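Local structure of DNA mismatch repair protein PMS1 (Saccharomyces cerevisiae, 3H4L) at residues Lys31-Asn36 against Thr145-Ser150; Asn36-Asp39 against Gln44-Ile47; Asp25-Val30 against Leu175-Gly180; Asp123-Glu126 against His132-Ser135; Tyr71-Leu76 against Ala90-Leu95. The protein takes part in DNA mismatch repair, with an N-terminal domain that binds an ATP analogue and magnesium and probably hydrolyses ATP. All coordinates share one frame; numbering follows the deposited sequence.

Interactions 1, 2 and 3 share helix 26-39 and form one continuous body. The centres of interactions 1 and 2 lie about 8 Å apart, and both reach the eight-stranded sheet, share Asn36 and touch the bound nucleotide analogue and magnesium ion. Interaction 3 packs helix 167-184 against the start of the same helix, with its centre about 11 Å from that of interaction 1; Lys31 CG meets Val177 CG1 at 3.9 Å. Interactions 4 and 5 form a second group, about 15 Å apart between centres and joined by Tyr71, whose OH lies 2.6 Å from Asp123 OD2, probably as a hydrogen bond. Interaction 5 rejoins the pocket through Leu74, while interaction 4 sits at the sheet's edge.

Interaction 1: residues Lys31-Asn36 against Thr145-Ser150; sequences KELVDN and TTVLVS. With MG (magnesium ion), chain F; ANP (phosphoaminophosphonic acid-adenylate ester), chain E.
Residues 31-36 of a helix lie over residues 145-150 of a strand, nearest at Leu33 and Val147, whose CA atoms are 7.5 Å apart. This is helix-on-sheet packing in the ATP-binding fold shared by gyrase B, Hsp90 and the histidine kinases. Leu33 spreads its two methyls along the strand: CD2 meets Val147 CG1 at 3.6 Å, and CD1 comes within 4.1 Å of Val149 CG2. Elsewhere on the helix, the Asn36 amide holds the metal and the nucleotide at once: OD1 binds the magnesium ion at 2.2 Å, while ND2 donates to ANP O1A through a bent bond of 2.8 Å (142°). At the strand's start, Thr145 OG1 is hydrogen-bonded to Thr115 and lies 3.5 Å from ANP N1. With an alanine here, the Thr115 hydroxyl would probably lose this mate and a gap would open beside the adenine. Bent at chi2 (-66°), the Glu32 side chain turns toward water 1, a magnesium ligand that donates to Glu32 O at 2.8 Å and to Glu32 OE1 at 3.0 Å.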
# COMPACT_ATOMS: atom_id res chain seq x y z
N LYS B 31 5.55 6.89 -15.42
CA LYS B 31 6.57 6.38 -16.33
C LYS B 31 7.64 7.45 -16.51
O LYS B 31 8.83 7.17 -16.36
CB LYS B 31 5.99 6.08 -17.70
CG LYS B 31 5.43 4.71 -17.91
CD LYS B 31 5.10 4.57 -19.39
CE LYS B 31 4.51 3.21 -19.74
NZ LYS B 31 4.27 3.11 -21.21
N GLU B 32 7.20 8.66 -16.84
CA GLU B 32 8.09 9.79 -17.09
C GLU B 32 9.02 10.10 -15.92
O GLU B 32 10.21 10.40 -16.12
CB GLU B 32 7.28 11.04 -17.44
CG GLU B 32 6.42 10.89 -18.71
CD GLU B 32 7.24 10.71 -19.98
OE1 GLU B 32 8.47 10.52 -19.89
OE2 GLU B 32 6.64 10.77 -21.07
N LEU B 33 8.49 10.00 -14.71
CA LEU B 33 9.28 10.26 -13.52
C LEU B 33 10.31 9.15 -13.23
O LEU B 33 11.48 9.43 -12.95
CB LEU B 33 8.36 10.45 -12.32
CG LEU B 33 7.45 11.67 -12.51
CD1 LEU B 33 6.47 11.76 -11.35
CD2 LEU B 33 8.30 12.94 -12.63
N VAL B 34 9.88 7.89 -13.30
CA VAL B 34 10.78 6.78 -13.07
C VAL B 34 11.93 6.84 -14.10
O VAL B 34 13.11 6.82 -13.73
CB VAL B 34 10.03 5.41 -13.17
CG1 VAL B 34 11.01 4.24 -13.13
CG2 VAL B 34 9.01 5.29 -12.03
N ASP B 35 11.57 6.94 -15.38
CA ASP B 35 12.54 7.03 -16.47
C ASP B 35 13.58 8.11 -16.19
O ASP B 35 14.78 7.89 -16.36
CB ASP B 35 11.85 7.35 -17.80
CG ASP B 35 11.30 6.12 -18.48
OD1 ASP B 35 11.42 5.03 -17.90
OD2 ASP B 35 10.75 6.24 -19.59
N ASN B 36 13.12 9.28 -15.77
CA ASN B 36 14.06 10.34 -15.48
C ASN B 36 15.01 9.98 -14.35
O ASN B 36 16.21 10.26 -14.42
CB ASN B 36 13.31 11.63 -15.19
CG ASN B 36 12.77 12.27 -16.44
OD1 ASN B 36 13.23 11.96 -17.54
ND2 ASN B 36 11.81 13.17 -16.29
N THR B 145 17.11 13.94 -6.49
CA THR B 145 16.04 14.84 -6.86
C THR B 145 14.69 14.28 -6.43
O THR B 145 14.50 13.06 -6.35
CB THR B 145 16.03 15.04 -8.38
OG1 THR B 145 17.32 15.53 -8.79
CG2 THR B 145 14.96 16.03 -8.80
N THR B 146 13.77 15.19 -6.12
CA THR B 146 12.42 14.84 -5.72
C THR B 146 11.45 15.62 -6.62
O THR B 146 11.45 16.85 -6.62
CB THR B 146 12.12 15.24 -4.25
OG1 THR B 146 12.98 14.51 -3.37
CG2 THR B 146 10.69 14.91 -3.90
N VAL B 147 10.65 14.91 -7.40
CA VAL B 147 9.69 15.57 -8.27
C VAL B 147 8.28 15.29 -7.73
O VAL B 147 7.90 14.14 -7.46
CB VAL B 147 9.79 15.06 -9.73
CG1 VAL B 147 8.88 15.89 -10.65
CG2 VAL B 147 11.22 15.15 -10.21
N LEU B 148 7.52 16.36 -7.54
CA LEU B 148 6.17 16.21 -7.02
C LEU B 148 5.13 16.73 -8.01
O LEU B 148 5.14 17.92 -8.35
CB LEU B 148 6.04 16.99 -5.70
CG LEU B 148 4.66 16.89 -5.05
CD1 LEU B 148 4.46 15.46 -4.53
CD2 LEU B 148 4.54 17.90 -3.90
N VAL B 149 4.26 15.84 -8.47
CA VAL B 149 3.18 16.21 -9.39
C VAL B 149 1.91 16.17 -8.56
O VAL B 149 1.54 15.12 -8.04
CB VAL B 149 3.05 15.19 -10.54
CG1 VAL B 149 1.74 15.44 -11.32
CG2 VAL B 149 4.26 15.27 -11.47
N SER B 150 1.23 17.31 -8.41
CA SER B 150 0.02 17.34 -7.62
C SER B 150 -1.12 17.96 -8.40
O SER B 150 -0.88 18.68 -9.36
CB SER B 150 0.24 18.14 -6.34
OG SER B 150 0.19 19.53 -6.63
MG MG F . 12.63 12.35 -19.58
PG ANP E . 12.85 11.87 -22.35
O1G ANP E . 11.94 11.95 -21.21
O2G ANP E . 13.81 10.80 -22.22
O3G ANP E . 12.18 11.78 -23.70
PB ANP E . 14.20 14.04 -21.07
O1B ANP E . 15.32 14.93 -21.48
O2B ANP E . 14.46 13.17 -19.93
N3B ANP E . 13.69 13.25 -22.36
PA ANP E . 12.09 15.20 -19.43
O1A ANP E . 11.70 13.88 -18.98
O2A ANP E . 11.07 16.27 -19.59
O3A ANP E . 13.00 15.02 -20.73
O5' ANP E . 13.01 15.91 -18.34
C5' ANP E . 14.13 16.54 -18.83
C4' ANP E . 15.21 17.24 -18.09
O4' ANP E . 14.85 17.41 -16.71
C3' ANP E . 16.23 16.16 -18.19
O3' ANP E . 16.91 16.24 -19.45
C2' ANP E . 17.04 16.37 -16.94
O2' ANP E . 18.08 17.28 -17.27
C1' ANP E . 15.94 16.90 -15.96
N9 ANP E . 15.33 15.94 -15.00
C8 ANP E . 14.03 15.45 -14.89
N7 ANP E . 13.81 14.61 -13.92
C5 ANP E . 15.05 14.51 -13.32
C6 ANP E . 15.57 13.76 -12.19
N6 ANP E . 14.79 12.96 -11.47
N1 ANP E . 16.91 13.88 -11.82
C2 ANP E . 17.75 14.71 -12.54
N3 ANP E . 17.36 15.45 -13.61
C4 ANP E . 16.01 15.31 -13.96
O HOH W 1 11.08 11.19 -18.67
O HOH W 2 13.25 10.27 -19.60

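Interaction 2: residues Asn36-Asp39 against Gln44-Ile47. With MG (magnesium ion), chain F; ANP (phosphoaminophosphonic acid-adenylate ester), chain E.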
# COMPACT_ATOMS: atom_id res chain seq x y z
N ASN B 36 13.12 9.28 -15.77
CA ASN B 36 14.06 10.34 -15.48
C ASN B 36 15.01 9.98 -14.35
O ASN B 36 16.21 10.26 -14.42
CB ASN B 36 13.31 11.63 -15.19
CG ASN B 36 12.77 12.27 -16.44
OD1 ASN B 36 13.23 11.96 -17.54
ND2 ASN B 36 11.81 13.17 -16.29
N SER B 37 14.49 9.35 -13.30
CA SER B 37 15.32 8.96 -12.17
C SER B 37 16.37 7.95 -12.64
O SER B 37 17.55 8.12 -12.39
CB SER B 37 14.47 8.35 -11.04
OG SER B 37 13.69 9.35 -10.40
N ILE B 38 15.93 6.92 -13.35
CA ILE B 38 16.89 5.93 -13.83
C ILE B 38 17.95 6.61 -14.69
O ILE B 38 19.13 6.29 -14.58
CB ILE B 38 16.20 4.82 -14.63
CG1 ILE B 38 15.21 4.08 -13.74
CG2 ILE B 38 17.23 3.85 -15.16
CD1 ILE B 38 14.36 3.08 -14.48
N ASP B 39 17.53 7.55 -15.53
CA ASP B 39 18.47 8.29 -16.39
C ASP B 39 19.46 9.08 -15.54
O ASP B 39 20.56 9.39 -15.99
CB ASP B 39 17.75 9.29 -17.30
CG ASP B 39 16.93 8.63 -18.39
OD1 ASP B 39 17.33 7.55 -18.88
OD2 ASP B 39 15.88 9.20 -18.77
N GLN B 44 18.35 4.19 -5.98
CA GLN B 44 17.25 4.14 -5.03
C GLN B 44 16.09 5.02 -5.50
O GLN B 44 16.24 6.23 -5.71
CB GLN B 44 17.70 4.57 -3.63
CG GLN B 44 16.85 3.95 -2.55
CD GLN B 44 17.22 4.39 -1.14
OE1 GLN B 44 18.40 4.42 -0.77
NE2 GLN B 44 16.20 4.71 -0.34
N ILE B 45 14.92 4.42 -5.67
CA ILE B 45 13.76 5.16 -6.12
C ILE B 45 12.56 4.95 -5.23
O ILE B 45 12.10 3.83 -5.03
CB ILE B 45 13.41 4.81 -7.56
CG1 ILE B 45 14.57 5.20 -8.47
CG2 ILE B 45 12.14 5.55 -7.97
CD1 ILE B 45 14.41 4.79 -9.90
N GLU B 46 12.05 6.04 -4.70
CA GLU B 46 10.92 6.00 -3.81
C GLU B 46 9.79 6.80 -4.42
O GLU B 46 9.99 7.92 -4.90
CB GLU B 46 11.32 6.61 -2.46
CG GLU B 46 10.28 6.51 -1.38
CD GLU B 46 10.71 7.24 -0.13
OE1 GLU B 46 11.86 7.00 0.31
OE2 GLU B 46 9.92 8.05 0.39
N ILE B 47 8.59 6.21 -4.40
CA ILE B 47 7.40 6.81 -4.97
C ILE B 47 6.31 6.86 -3.91
O ILE B 47 5.94 5.84 -3.33
CB ILE B 47 6.91 5.97 -6.15
CG1 ILE B 47 8.04 5.83 -7.18
CG2 ILE B 47 5.70 6.60 -6.79
CD1 ILE B 47 7.70 4.93 -8.32
MG MG F . 12.63 12.35 -19.58
PG ANP E . 12.85 11.87 -22.35
O1G ANP E . 11.94 11.95 -21.21
O2G ANP E . 13.81 10.80 -22.22
O3G ANP E . 12.18 11.78 -23.70
PB ANP E . 14.20 14.04 -21.07
O1B ANP E . 15.32 14.93 -21.48
O2B ANP E . 14.46 13.17 -19.93
N3B ANP E . 13.69 13.25 -22.36
PA ANP E . 12.09 15.20 -19.43
O1A ANP E . 11.70 13.88 -18.98
O2A ANP E . 11.07 16.27 -19.59
O3A ANP E . 13.00 15.02 -20.73
O5' ANP E . 13.01 15.91 -18.34
C5' ANP E . 14.13 16.54 -18.83
C4' ANP E . 15.21 17.24 -18.09
O4' ANP E . 14.85 17.41 -16.71
C3' ANP E . 16.23 16.16 -18.19
O3' ANP E . 16.91 16.24 -19.45
C2' ANP E . 17.04 16.37 -16.94
O2' ANP E . 18.08 17.28 -17.27
C1' ANP E . 15.94 16.90 -15.96
N9 ANP E . 15.33 15.94 -15.00
C8 ANP E . 14.03 15.45 -14.89
N7 ANP E . 13.81 14.61 -13.92
C5 ANP E . 15.05 14.51 -13.32
C6 ANP E . 15.57 13.76 -12.19
N6 ANP E . 14.79 12.96 -11.47
N1 ANP E . 16.91 13.88 -11.82
C2 ANP E . 17.75 14.71 -12.54
N3 ANP E . 17.36 15.45 -13.61
C4 ANP E . 16.01 15.31 -13.96
O HOH W 2 13.25 10.27 -19.60
O HOH W 1 11.08 11.19 -18.67
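Ile45 reaches from its strand toward Ser37 and Ile38 on the last turn of the helix, and its CD1 does most of the touching. With CG1 beside the backbone N and chi2 extended at 174°, the chain is stretched and CD1 lies 3.7 Å from Ser37 CB. The same methyl comes within 4.0 Å of Ile38 CG1, where the two isoleucine side chains meet at about a right angle. Ser37 thus offers its carbon to the strand, while its hydroxyl is used elsewhere: chi1 of -71° sets OG anti to the carbonyl carbon, and OG is hydrogen-bonded to Asp61 and weakly to Leu33 O. Ser37 OG lies 3.9 Å from ANP N6, at the adenine end of the pocket. Asp39 acts in the second shell of the metal, its OD2 accepting a 3.0 Å bond from the magnesium-bound water 2. Around the short link from helix 26-39 to strand 44-50, Ile45 packs on Cys59 of strand 56-61 and Phe190 of strand 189-195, and Ile38 on Tyr181 of helix 167-184.

Interaction 3: residues Asp25-Val30 against Leu175-Gly180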
# COMPACT_ATOMS: atom_id res chain seq x y z
N ASP B 25 -2.36 9.92 -18.64
CA ASP B 25 -2.90 9.59 -17.32
C ASP B 25 -1.83 9.49 -16.24
O ASP B 25 -0.65 9.74 -16.49
CB ASP B 25 -3.71 8.29 -17.37
CG ASP B 25 -2.97 7.14 -18.00
OD1 ASP B 25 -1.72 7.17 -18.04
OD2 ASP B 25 -3.65 6.18 -18.45
N LEU B 26 -2.26 9.12 -15.04
CA LEU B 26 -1.36 9.00 -13.91
C LEU B 26 -0.21 8.06 -14.22
O LEU B 26 0.94 8.33 -13.89
CB LEU B 26 -2.13 8.49 -12.69
CG LEU B 26 -1.29 8.26 -11.44
CD1 LEU B 26 -0.76 9.59 -10.92
CD2 LEU B 26 -2.12 7.55 -10.38
N THR B 27 -0.53 6.94 -14.88
CA THR B 27 0.48 5.95 -15.24
C THR B 27 1.57 6.53 -16.14
O THR B 27 2.76 6.26 -15.94
CB THR B 27 -0.18 4.74 -15.93
OG1 THR B 27 -1.13 4.15 -15.03
CG2 THR B 27 0.87 3.70 -16.31
N THR B 28 1.18 7.32 -17.13
CA THR B 28 2.14 7.93 -18.04
C THR B 28 3.02 8.88 -17.24
O THR B 28 4.24 8.91 -17.41
CB THR B 28 1.43 8.72 -19.16
OG1 THR B 28 0.56 7.83 -19.87
CG2 THR B 28 2.42 9.32 -20.13
N ALA B 29 2.40 9.66 -16.36
CA ALA B 29 3.16 10.59 -15.55
C ALA B 29 4.22 9.83 -14.77
O ALA B 29 5.38 10.23 -14.74
CB ALA B 29 2.23 11.35 -14.60
N VAL B 30 3.83 8.72 -14.14
CA VAL B 30 4.76 7.91 -13.36
C VAL B 30 5.89 7.38 -14.23
O VAL B 30 7.05 7.39 -13.82
CB VAL B 30 4.04 6.71 -12.72
CG1 VAL B 30 5.05 5.85 -11.96
CG2 VAL B 30 2.94 7.20 -11.79
N LEU B 175 0.43 0.42 -11.17
CA LEU B 175 1.22 -0.49 -10.34
C LEU B 175 1.91 -1.52 -11.21
O LEU B 175 3.08 -1.87 -11.01
CB LEU B 175 0.33 -1.20 -9.32
CG LEU B 175 1.07 -1.91 -8.18
CD1 LEU B 175 1.98 -0.95 -7.46
CD2 LEU B 175 0.05 -2.50 -7.23
N THR B 176 1.17 -2.01 -12.19
CA THR B 176 1.70 -2.99 -13.13
C THR B 176 2.98 -2.45 -13.75
O THR B 176 3.99 -3.16 -13.83
CB THR B 176 0.70 -3.26 -14.24
OG1 THR B 176 -0.51 -3.74 -13.67
CG2 THR B 176 1.25 -4.29 -15.20
N VAL B 177 2.94 -1.20 -14.18
CA VAL B 177 4.09 -0.56 -14.78
C VAL B 177 5.22 -0.39 -13.78
O VAL B 177 6.39 -0.48 -14.15
CB VAL B 177 3.71 0.81 -15.34
CG1 VAL B 177 4.96 1.66 -15.57
CG2 VAL B 177 2.93 0.63 -16.62
N ILE B 178 4.89 -0.14 -12.52
CA ILE B 178 5.95 0.01 -11.54
C ILE B 178 6.60 -1.36 -11.31
O ILE B 178 7.82 -1.46 -11.14
CB ILE B 178 5.43 0.63 -10.21
CG1 ILE B 178 5.18 2.13 -10.39
CG2 ILE B 178 6.44 0.42 -9.09
CD1 ILE B 178 4.54 2.81 -9.19
N GLN B 179 5.78 -2.41 -11.33
CA GLN B 179 6.30 -3.77 -11.15
C GLN B 179 7.29 -4.08 -12.28
O GLN B 179 8.34 -4.70 -12.04
CB GLN B 179 5.16 -4.79 -11.14
CG GLN B 179 4.19 -4.60 -9.97
CD GLN B 179 2.95 -5.45 -10.09
OE1 GLN B 179 2.30 -5.48 -11.13
NE2 GLN B 179 2.59 -6.14 -9.01
N GLY B 180 6.97 -3.63 -13.49
CA GLY B 180 7.85 -3.86 -14.62
C GLY B 180 9.24 -3.27 -14.42
O GLY B 180 10.26 -3.92 -14.65
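Thr27 and Val177 meet methyl to methyl where the two helices come nearest, their CA atoms 7.5 Å apart and Thr27 CG2 3.7 Å from Val177 CG2. The threonine divides its branches: with chi1 at -60°, CG2 faces the valine while OG1 is hydrogen-bonded to Gln170, about two turns before Val177 on helix 167-184. Val30, a turn further along, makes the second touch. Its CG1, held anti to the backbone N (chi1 178°), lies 4.0 Å from Ile178 CG1 and 4.1 Å from Ile178 CD1, the two side chains meeting roughly at a right angle. Asp25 N-caps helix 26-39, its OD1 accepting from Thr28 N at 3.0 Å (155°), and its OD2 forms a salt bridge with Lys173, so one carboxylate serves both helices. His78 of the second subunit packs on Leu175 and Gln179. Since Leu26 touches Phe49 and Ile178 touches Ile47 and Phe49, the paired helices lie on strand 44-50, part of the helical layer of the alpha/beta sandwich characteristic of the GHKL ATPases.

Interaction 4: residues Asp123-Glu126 against His132-Ser135; sequences DKLE and HITS
The flat groups in play are the peptide carbonyls of Glu126 and Ser135, each met by an N-H from across the contact. Ser135 O receives Glu126 N at 3.1 Å, in the carbonyl plane and fairly straight at the oxygen (C=O...N 159°). Glu126 O takes Thr134 N at 2.9 Å, tilted 22° from its plane, and a weak bond from Thr134 OG1. A CA-H...O contact from Ile133 CA, 3.3 Å away, adds to the group round this one oxygen. The threonine hydroxyl gets there because its chi1 of 44° places OG1 between backbone N and carbonyl carbon. On the same side of the sheet as Ser135, the Glu126 chain passes close to the serine, CG lying 3.2 Å from Ser135 OG, then bends at chi2 so that its carboxylate leads away. There OE1 forms a salt bridge with Lys124 NZ (3.3 Å), weak as a hydrogen bond, and OE2 is hydrogen-bonded to Ser112. Leu125 and Ile133 make the apolar part, Leu125 CD2 lying 4.0 Å from Ile133 CD1, where both side chains also touch Tyr71. Glu126 and Ser135 are an antiparallel hydrogen-bonded pair, and the chain turns a corner at Thr134. The arrangement is that of a beta hairpin, strands 121-127 and 133-140, at one border of the eight-stranded ATPase sheet.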
# COMPACT_ATOMS: atom_id res chain seq x y z
N ASP B 123 17.84 23.07 -3.41
CA ASP B 123 16.85 24.06 -3.79
C ASP B 123 15.48 23.42 -3.99
O ASP B 123 15.37 22.23 -4.31
CB ASP B 123 17.28 24.76 -5.08
CG ASP B 123 18.56 25.54 -4.92
OD1 ASP B 123 18.54 26.59 -4.22
OD2 ASP B 123 19.57 25.11 -5.50
N LYS B 124 14.44 24.22 -3.79
CA LYS B 124 13.08 23.78 -3.99
C LYS B 124 12.56 24.72 -5.04
O LYS B 124 12.60 25.94 -4.86
CB LYS B 124 12.27 23.92 -2.71
CG LYS B 124 10.81 23.55 -2.87
CD LYS B 124 10.25 23.04 -1.56
CE LYS B 124 8.79 23.36 -1.45
NZ LYS B 124 8.63 24.83 -1.55
N LEU B 125 12.09 24.16 -6.14
CA LEU B 125 11.58 24.96 -7.25
C LEU B 125 10.10 24.74 -7.51
O LEU B 125 9.61 23.61 -7.48
CB LEU B 125 12.38 24.62 -8.51
CG LEU B 125 13.89 24.79 -8.39
CD1 LEU B 125 14.58 23.96 -9.45
CD2 LEU B 125 14.26 26.26 -8.51
N GLU B 126 9.38 25.83 -7.74
CA GLU B 126 7.96 25.77 -8.05
C GLU B 126 7.85 26.31 -9.47
O GLU B 126 8.26 27.45 -9.74
CB GLU B 126 7.16 26.67 -7.11
CG GLU B 126 7.26 26.31 -5.64
CD GLU B 126 6.41 25.10 -5.26
OE1 GLU B 126 6.50 24.66 -4.09
OE2 GLU B 126 5.66 24.60 -6.12
N HIS B 132 7.89 28.67 -16.00
CA HIS B 132 8.59 29.72 -15.28
C HIS B 132 8.63 29.42 -13.79
O HIS B 132 7.68 28.88 -13.22
CB HIS B 132 7.89 31.06 -15.52
CG HIS B 132 8.34 32.16 -14.61
ND1 HIS B 132 9.66 32.56 -14.53
CD2 HIS B 132 7.65 32.95 -13.75
CE1 HIS B 132 9.76 33.56 -13.68
NE2 HIS B 132 8.55 33.82 -13.19
N ILE B 133 9.74 29.77 -13.16
CA ILE B 133 9.94 29.53 -11.74
C ILE B 133 9.26 30.59 -10.88
O ILE B 133 9.78 31.69 -10.75
CB ILE B 133 11.43 29.53 -11.41
CG1 ILE B 133 12.11 28.39 -12.17
CG2 ILE B 133 11.64 29.39 -9.92
CD1 ILE B 133 13.58 28.25 -11.90
N THR B 134 8.11 30.25 -10.29
CA THR B 134 7.39 31.20 -9.45
C THR B 134 8.05 31.41 -8.09
O THR B 134 7.78 32.40 -7.41
CB THR B 134 5.93 30.78 -9.22
OG1 THR B 134 5.88 29.38 -8.93
CG2 THR B 134 5.08 31.08 -10.44
N SER B 135 8.92 30.48 -7.70
CA SER B 135 9.62 30.61 -6.42
C SER B 135 10.71 29.57 -6.22
O SER B 135 10.51 28.37 -6.42
CB SER B 135 8.63 30.50 -5.26
OG SER B 135 8.48 29.15 -4.86
O HOH W 3 9.66 27.34 -3.63

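Interaction 5: residues Tyr71-Leu76 against Ala90-Leu95; sequences YEFLAL and AKVQTL. With ANP (phosphoaminophosphonic acid-adenylate ester), chain E.
Lys91 O, in the helix end that leads to Leu95 and its contact with Phe73, is gripped twice by Thr94. Thr94 N donates at 2.9 Å, and Thr94 OG1 at 2.6 Å meets a lone pair in the carbonyl plane. The segments belong to the region that, as in other GHKL ATPases, probably forms the lid over the nucleotide. Beyond this turn Leu95 lies alongside Phe73, the two side chains pointing the same way. Phe73 CB lies 3.4 Å from Leu95 O, and CD1 of the ring is 3.9 Å from Leu95 CB. Across the ring, CE2 reaches Val92 CG1 at 4.4 Å, and Glu72 CB sits over one face, offset toward the rim. With chi1 at -43°, CG stands beside the backbone N, turning the ring toward Val92 and Leu95. An alanine in place of Phe73 would keep the CB contact but is likely to leave a gap beside Val92 and Leu95, where the ring had packed. The next residue, Leu74, turns the other way, into the pocket, where its CD1 comes within 3.1 Å of ANP O4'.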
# COMPACT_ATOMS: atom_id res chain seq x y z
N TYR B 71 17.92 24.97 -14.00
CA TYR B 71 16.69 25.34 -13.30
C TYR B 71 15.74 26.15 -14.17
O TYR B 71 14.59 25.78 -14.38
CB TYR B 71 17.00 26.19 -12.06
CG TYR B 71 17.59 25.47 -10.87
CD1 TYR B 71 17.98 26.19 -9.73
CD2 TYR B 71 17.78 24.09 -10.87
CE1 TYR B 71 18.54 25.55 -8.63
CE2 TYR B 71 18.35 23.44 -9.77
CZ TYR B 71 18.73 24.18 -8.66
OH TYR B 71 19.32 23.57 -7.58
N GLU B 72 16.24 27.26 -14.67
CA GLU B 72 15.46 28.19 -15.47
C GLU B 72 14.91 27.69 -16.78
O GLU B 72 13.89 28.20 -17.26
CB GLU B 72 16.30 29.44 -15.73
CG GLU B 72 15.52 30.74 -15.76
CD GLU B 72 16.43 31.95 -15.79
OE1 GLU B 72 16.93 32.30 -16.88
OE2 GLU B 72 16.66 32.53 -14.70
N PHE B 73 15.56 26.70 -17.38
CA PHE B 73 15.12 26.17 -18.67
C PHE B 73 14.71 24.71 -18.63
O PHE B 73 14.52 24.08 -19.67
CB PHE B 73 16.24 26.36 -19.70
CG PHE B 73 16.90 27.70 -19.63
CD1 PHE B 73 17.94 27.92 -18.73
CD2 PHE B 73 16.47 28.75 -20.43
CE1 PHE B 73 18.55 29.18 -18.63
CE2 PHE B 73 17.06 30.01 -20.34
CZ PHE B 73 18.10 30.23 -19.43
N LEU B 74 14.55 24.16 -17.44
CA LEU B 74 14.19 22.77 -17.31
C LEU B 74 12.82 22.40 -17.88
O LEU B 74 12.70 21.43 -18.62
CB LEU B 74 14.28 22.34 -15.85
CG LEU B 74 14.38 20.83 -15.67
CD1 LEU B 74 15.64 20.35 -16.38
CD2 LEU B 74 14.42 20.46 -14.20
N ALA B 75 11.79 23.17 -17.56
CA ALA B 75 10.44 22.86 -18.03
C ALA B 75 9.83 23.79 -19.09
O ALA B 75 8.62 23.77 -19.31
CB ALA B 75 9.50 22.76 -16.83
N LEU B 76 10.65 24.59 -19.75
CA LEU B 76 10.13 25.48 -20.78
C LEU B 76 9.92 24.70 -22.07
O LEU B 76 10.63 23.73 -22.33
CB LEU B 76 11.12 26.62 -21.06
CG LEU B 76 11.41 27.66 -19.98
CD1 LEU B 76 12.50 28.59 -20.46
CD2 LEU B 76 10.15 28.45 -19.66
N ALA B 90 23.30 28.78 -29.11
CA ALA B 90 23.94 27.48 -28.92
C ALA B 90 23.96 27.09 -27.45
O ALA B 90 23.62 25.96 -27.09
CB ALA B 90 25.37 27.51 -29.47
N LYS B 91 24.36 28.04 -26.61
CA LYS B 91 24.45 27.87 -25.16
C LYS B 91 23.11 27.52 -24.49
O LYS B 91 22.99 26.46 -23.87
CB LYS B 91 25.03 29.15 -24.56
CG LYS B 91 25.22 29.15 -23.05
CD LYS B 91 26.40 28.29 -22.62
CE LYS B 91 26.65 28.46 -21.12
NZ LYS B 91 27.71 27.56 -20.58
N VAL B 92 22.11 28.39 -24.62
CA VAL B 92 20.81 28.13 -24.00
C VAL B 92 20.21 26.78 -24.37
O VAL B 92 19.57 26.15 -23.54
CB VAL B 92 19.74 29.21 -24.33
CG1 VAL B 92 20.02 30.47 -23.55
CG2 VAL B 92 19.73 29.51 -25.82
N GLN B 93 20.42 26.35 -25.61
CA GLN B 93 19.86 25.07 -26.04
C GLN B 93 20.58 23.84 -25.48
O GLN B 93 20.32 22.72 -25.92
CB GLN B 93 19.80 25.01 -27.58
CG GLN B 93 18.44 25.46 -28.13
CD GLN B 93 18.45 25.78 -29.62
OE1 GLN B 93 17.39 25.86 -30.25
NE2 GLN B 93 19.64 25.97 -30.18
N THR B 94 21.47 24.05 -24.52
CA THR B 94 22.18 22.96 -23.86
C THR B 94 21.87 23.08 -22.39
O THR B 94 22.37 22.31 -21.57
CB THR B 94 23.71 23.05 -23.98
OG1 THR B 94 24.16 24.25 -23.34
CG2 THR B 94 24.15 23.04 -25.44
N LEU B 95 21.05 24.07 -22.05
CA LEU B 95 20.68 24.30 -20.66
C LEU B 95 19.27 23.81 -20.36
O LEU B 95 18.76 24.05 -19.27
CB LEU B 95 20.77 25.79 -20.32
CG LEU B 95 22.15 26.43 -20.51
CD1 LEU B 95 22.14 27.87 -20.01
CD2 LEU B 95 23.19 25.62 -19.76
PG ANP E . 12.85 11.87 -22.35
O1G ANP E . 11.94 11.95 -21.21
O2G ANP E . 13.81 10.80 -22.22
O3G ANP E . 12.18 11.78 -23.70
PB ANP E . 14.20 14.04 -21.07
O1B ANP E . 15.32 14.93 -21.48
O2B ANP E . 14.46 13.17 -19.93
N3B ANP E . 13.69 13.25 -22.36
PA ANP E . 12.09 15.20 -19.43
O1A ANP E . 11.70 13.88 -18.98
O2A ANP E . 11.07 16.27 -19.59
O3A ANP E . 13.00 15.02 -20.73
O5' ANP E . 13.01 15.91 -18.34
C5' ANP E . 14.13 16.54 -18.83
C4' ANP E . 15.21 17.24 -18.09
O4' ANP E . 14.85 17.41 -16.71
C3' ANP E . 16.23 16.16 -18.19
O3' ANP E . 16.91 16.24 -19.45
C2' ANP E . 17.04 16.37 -16.94
O2' ANP E . 18.08 17.28 -17.27
C1' ANP E . 15.94 16.90 -15.96
N9 ANP E . 15.33 15.94 -15.00
C8 ANP E . 14.03 15.45 -14.89
N7 ANP E . 13.81 14.61 -13.92
C5 ANP E . 15.05 14.51 -13.32
C6 ANP E . 15.57 13.76 -12.19
N6 ANP E . 14.79 12.96 -11.47
N1 ANP E . 16.91 13.88 -11.82
C2 ANP E . 17.75 14.71 -12.54
N3 ANP E . 17.36 15.45 -13.61
C4 ANP E . 16.01 15.31 -13.96